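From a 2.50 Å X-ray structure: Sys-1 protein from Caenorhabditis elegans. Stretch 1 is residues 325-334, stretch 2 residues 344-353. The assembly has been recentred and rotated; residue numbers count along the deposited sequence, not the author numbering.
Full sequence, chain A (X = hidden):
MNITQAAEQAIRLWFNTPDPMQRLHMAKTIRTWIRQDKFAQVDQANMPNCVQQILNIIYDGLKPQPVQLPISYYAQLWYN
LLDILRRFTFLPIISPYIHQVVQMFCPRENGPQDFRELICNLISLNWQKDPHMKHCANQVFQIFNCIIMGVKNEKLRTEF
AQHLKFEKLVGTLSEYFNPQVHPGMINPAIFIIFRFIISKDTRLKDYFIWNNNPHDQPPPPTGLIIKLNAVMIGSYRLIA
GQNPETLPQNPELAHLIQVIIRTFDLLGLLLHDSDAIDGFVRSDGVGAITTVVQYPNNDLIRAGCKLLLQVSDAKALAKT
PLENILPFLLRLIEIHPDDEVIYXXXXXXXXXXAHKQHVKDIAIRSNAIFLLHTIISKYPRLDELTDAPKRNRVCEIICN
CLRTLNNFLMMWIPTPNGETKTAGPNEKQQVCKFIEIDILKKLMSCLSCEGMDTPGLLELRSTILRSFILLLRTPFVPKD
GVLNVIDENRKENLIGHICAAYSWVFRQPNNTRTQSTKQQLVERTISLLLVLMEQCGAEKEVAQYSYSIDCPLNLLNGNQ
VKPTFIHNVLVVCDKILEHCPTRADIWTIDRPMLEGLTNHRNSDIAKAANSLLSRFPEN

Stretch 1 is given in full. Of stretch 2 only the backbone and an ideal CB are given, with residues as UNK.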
# COMPACT_ATOMS: atom_id res chain seq x y z
N ILE A 325 -20.98 1.22 -6.10
CA ILE A 325 -19.53 1.39 -5.99
C ILE A 325 -18.79 0.62 -7.09
O ILE A 325 -17.95 1.18 -7.80
CB ILE A 325 -19.03 0.93 -4.58
CG1 ILE A 325 -19.44 1.93 -3.50
CG2 ILE A 325 -17.53 0.72 -4.56
CD1 ILE A 325 -19.37 1.35 -2.11
N LEU A 326 -19.11 -0.65 -7.24
CA LEU A 326 -18.34 -1.50 -8.13
C LEU A 326 -18.42 -1.07 -9.59
O LEU A 326 -17.37 -0.91 -10.22
CB LEU A 326 -18.68 -2.97 -7.95
CG LEU A 326 -17.66 -4.04 -8.37
CD1 LEU A 326 -16.23 -3.64 -8.11
CD2 LEU A 326 -17.96 -5.31 -7.60
N PRO A 327 -19.63 -0.87 -10.14
CA PRO A 327 -19.68 -0.35 -11.52
C PRO A 327 -18.93 0.96 -11.71
O PRO A 327 -18.30 1.16 -12.76
CB PRO A 327 -21.17 -0.14 -11.75
CG PRO A 327 -21.83 -1.10 -10.84
CD PRO A 327 -20.98 -1.13 -9.61
N PHE A 328 -18.96 1.83 -10.71
CA PHE A 328 -18.23 3.09 -10.80
C PHE A 328 -16.74 2.84 -10.93
O PHE A 328 -16.08 3.39 -11.80
CB PHE A 328 -18.51 4.00 -9.59
CG PHE A 328 -17.64 5.23 -9.54
CD1 PHE A 328 -17.96 6.36 -10.29
CD2 PHE A 328 -16.48 5.25 -8.75
CE1 PHE A 328 -17.14 7.51 -10.25
CE2 PHE A 328 -15.66 6.37 -8.71
CZ PHE A 328 -15.99 7.51 -9.47
N LEU A 329 -16.21 1.99 -10.06
CA LEU A 329 -14.80 1.63 -10.11
C LEU A 329 -14.37 0.93 -11.41
O LEU A 329 -13.29 1.19 -11.91
CB LEU A 329 -14.41 0.81 -8.88
CG LEU A 329 -14.52 1.59 -7.55
CD1 LEU A 329 -14.25 0.69 -6.37
CD2 LEU A 329 -13.60 2.83 -7.52
N LEU A 330 -15.23 0.07 -11.96
CA LEU A 330 -14.93 -0.54 -13.25
C LEU A 330 -14.85 0.50 -14.35
O LEU A 330 -13.98 0.42 -15.21
CB LEU A 330 -15.95 -1.62 -13.59
CG LEU A 330 -15.85 -2.82 -12.65
CD1 LEU A 330 -17.11 -3.64 -12.70
CD2 LEU A 330 -14.62 -3.64 -12.96
N ARG A 331 -15.75 1.47 -14.32
CA ARG A 331 -15.75 2.57 -15.27
C ARG A 331 -14.46 3.37 -15.17
O ARG A 331 -13.83 3.69 -16.17
CB ARG A 331 -16.95 3.48 -15.05
CG ARG A 331 -17.39 4.23 -16.30
CD ARG A 331 -18.72 5.00 -16.06
NE ARG A 331 -19.69 4.23 -15.27
CZ ARG A 331 -20.23 4.64 -14.11
NH1 ARG A 331 -19.92 5.84 -13.62
NH2 ARG A 331 -21.09 3.87 -13.46
N LEU A 332 -14.06 3.67 -13.94
CA LEU A 332 -12.80 4.36 -13.67
C LEU A 332 -11.60 3.63 -14.25
O LEU A 332 -10.78 4.23 -14.92
CB LEU A 332 -12.62 4.58 -12.16
CG LEU A 332 -11.46 5.51 -11.80
CD1 LEU A 332 -11.79 6.93 -12.26
CD2 LEU A 332 -11.16 5.47 -10.30
N ILE A 333 -11.49 2.33 -13.98
CA ILE A 333 -10.39 1.52 -14.48
C ILE A 333 -10.37 1.51 -16.02
O ILE A 333 -9.32 1.55 -16.65
CB ILE A 333 -10.48 0.09 -13.91
CG1 ILE A 333 -10.13 0.08 -12.43
CG2 ILE A 333 -9.58 -0.88 -14.65
CD1 ILE A 333 -10.80 -1.05 -11.67
N GLU A 334 -11.56 1.47 -16.61
CA GLU A 334 -11.74 1.48 -18.06
C GLU A 334 -11.18 2.73 -18.76
O GLU A 334 -10.53 2.61 -19.80
CB GLU A 334 -13.22 1.29 -18.40
CG GLU A 334 -13.51 0.99 -19.87
CD GLU A 334 -15.00 0.83 -20.14
OE1 GLU A 334 -15.83 1.37 -19.37
OE2 GLU A 334 -15.36 0.17 -21.14
N UNK A 344 -4.07 -0.07 -8.90
CA UNK A 344 -4.85 -0.06 -7.67
C UNK A 344 -6.24 -0.64 -7.87
O UNK A 344 -6.70 -1.45 -7.07
CB UNK A 344 -4.96 1.37 -7.13
N UNK A 345 -6.91 -0.22 -8.95
CA UNK A 345 -8.27 -0.65 -9.25
C UNK A 345 -8.37 -2.14 -9.51
O UNK A 345 -9.25 -2.81 -8.96
CB UNK A 345 -8.80 0.12 -10.46
N UNK A 346 -7.49 -2.67 -10.36
CA UNK A 346 -7.52 -4.09 -10.66
C UNK A 346 -7.11 -4.93 -9.45
O UNK A 346 -7.59 -6.06 -9.29
CB UNK A 346 -6.60 -4.39 -11.85
N UNK A 347 -6.22 -4.39 -8.61
CA UNK A 347 -5.80 -5.03 -7.38
C UNK A 347 -6.99 -5.14 -6.44
O UNK A 347 -7.25 -6.20 -5.88
CB UNK A 347 -4.65 -4.26 -6.72
N UNK A 348 -7.71 -4.04 -6.29
CA UNK A 348 -8.94 -4.00 -5.52
C UNK A 348 -10.02 -4.99 -6.04
O UNK A 348 -10.69 -5.65 -5.25
CB UNK A 348 -9.49 -2.57 -5.54
N UNK A 349 -10.19 -5.04 -7.35
CA UNK A 349 -11.17 -5.90 -7.99
C UNK A 349 -10.89 -7.36 -7.65
O UNK A 349 -11.80 -8.10 -7.25
CB UNK A 349 -11.16 -5.69 -9.51
N UNK A 350 -9.63 -7.76 -7.75
CA UNK A 350 -9.23 -9.15 -7.48
C UNK A 350 -9.56 -9.60 -6.07
O UNK A 350 -10.02 -10.73 -5.90
CB UNK A 350 -7.73 -9.32 -7.72
N UNK A 351 -9.35 -8.74 -5.08
CA UNK A 351 -9.70 -9.06 -3.69
C UNK A 351 -11.19 -8.97 -3.40
O UNK A 351 -11.73 -9.79 -2.65
CB UNK A 351 -8.95 -8.12 -2.74
N UNK A 352 -11.87 -7.97 -3.97
CA UNK A 352 -13.26 -7.74 -3.60
C UNK A 352 -14.17 -8.89 -4.08
O UNK A 352 -15.14 -9.22 -3.41
CB UNK A 352 -13.74 -6.41 -4.18
N UNK A 353 -13.85 -9.48 -5.24
CA UNK A 353 -14.67 -10.56 -5.77
C UNK A 353 -14.38 -11.86 -5.05
O UNK A 353 -15.19 -12.78 -5.10
CB UNK A 353 -14.44 -10.73 -7.27

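Residues 325-334 and 344-352 are helical, and their axes approach to 9.8 Å at 144° between N-to-C directions. Stretch 1 offers an apolar side: L326, L329, L330 and I333. No hydrogen bond crosses the contact.

Position 344 has its CA-to-CB bond sideways, and no atom of stretch 1 lies within 5.5 Å of the ideal CB. The visible atoms leave the choice wide. The residue is S344, and its OG is hydrogen-bonded elsewhere in the structure.

Position 345 has its CA 6.0 Å from the CA of I333, the nearest CA pair of the two stretches. The CB direction is toward stretch 1, and the ideal CB would sit 2.4 Å from I333 CG1, a clash. Phi and psi are ordinary helical values, so it is space that asks for glycine. G345 is found. I333 CD1 packs on its backbone, 3.4 Å from G345 C.

Position 346 points sideways, its ideal CB 5.4 Å from I333 CD1. A small or branched side chain with an apolar part would suit, such as valine, threonine or alanine. The residue is T346, with chi1 in p. Its CG2 comes 4.1 Å from I333 CG2, while OG1 hydrogen-bonds to a residue just before or after one of the stretches.

Position 347 is out of reach of stretch 1, which sets no demand. It is G347.

Position 348 points toward stretch 1, yet its ideal CB has nothing of stretch 1 within 5.5 Å. There is room for a long apolar side chain, such as leucine, methionine or phenylalanine, to reach L326 and L329. F348 fills it. Its CE2 lies 3.6 Å from L329 CD1. L326 CD1 stands at the ring edge, 4.4 Å from F348 CE2.

Position 349 also points toward stretch 1. Its ideal CB is 5.1 Å from I333 CD1 and 5.3 Å from L330 CD2, among methyl groups with no polar partner. Leucine, isoleucine or methionine would suit. L349 uses both branches: CD1 is 3.9 Å from L326 CD1, and CD2 is 3.7 Å from L330 CD2.

Positions 350 and 351 are out of reach, so stretch 1 does not select them. S350 OG donates a 2.6 Å hydrogen bond to G347 O. N351 has its amide group hydrogen-bonded elsewhere in the structure.

Position 352 points toward stretch 1, with its ideal CB 5.4 Å from L326 CD1. Valine, isoleucine or leucine would suit. V352 places CG1 4.3 Å from L326 CD1.

Position 353 points sideways, and no atom of stretch 1 lies within 5.5 Å of its ideal CB. Stretch 1 leaves the choice open. V353 makes no contact with it.

Stretch 2 344-353: SGTGFLSNVV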
# COMPACT_ATOMS: atom_id res chain seq x y z
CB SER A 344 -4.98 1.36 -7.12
OG SER A 344 -3.71 1.97 -6.95
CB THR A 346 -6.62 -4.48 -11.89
OG1 THR A 346 -5.25 -4.13 -11.64
CG2 THR A 346 -7.11 -3.81 -13.17
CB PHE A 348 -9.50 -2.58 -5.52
CG PHE A 348 -10.85 -2.46 -4.88
CD1 PHE A 348 -10.97 -2.29 -3.52
CD2 PHE A 348 -12.00 -2.56 -5.65
CE1 PHE A 348 -12.23 -2.19 -2.92
CE2 PHE A 348 -13.26 -2.48 -5.06
CZ PHE A 348 -13.38 -2.29 -3.70
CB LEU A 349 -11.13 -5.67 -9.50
CG LEU A 349 -12.19 -6.35 -10.36
CD1 LEU A 349 -13.62 -5.99 -9.91
CD2 LEU A 349 -11.95 -6.02 -11.84
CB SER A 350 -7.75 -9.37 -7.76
OG SER A 350 -6.96 -8.58 -6.90
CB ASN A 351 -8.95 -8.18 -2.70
CG ASN A 351 -7.47 -8.51 -2.61
OD1 ASN A 351 -7.06 -9.64 -2.86
ND2 ASN A 351 -6.67 -7.52 -2.25
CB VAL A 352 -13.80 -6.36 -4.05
CG1 VAL A 352 -14.23 -6.36 -5.52
CG2 VAL A 352 -14.95 -5.91 -3.18
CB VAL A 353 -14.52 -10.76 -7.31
CG1 VAL A 353 -14.84 -9.48 -8.07
CG2 VAL A 353 -13.14 -11.30 -7.69
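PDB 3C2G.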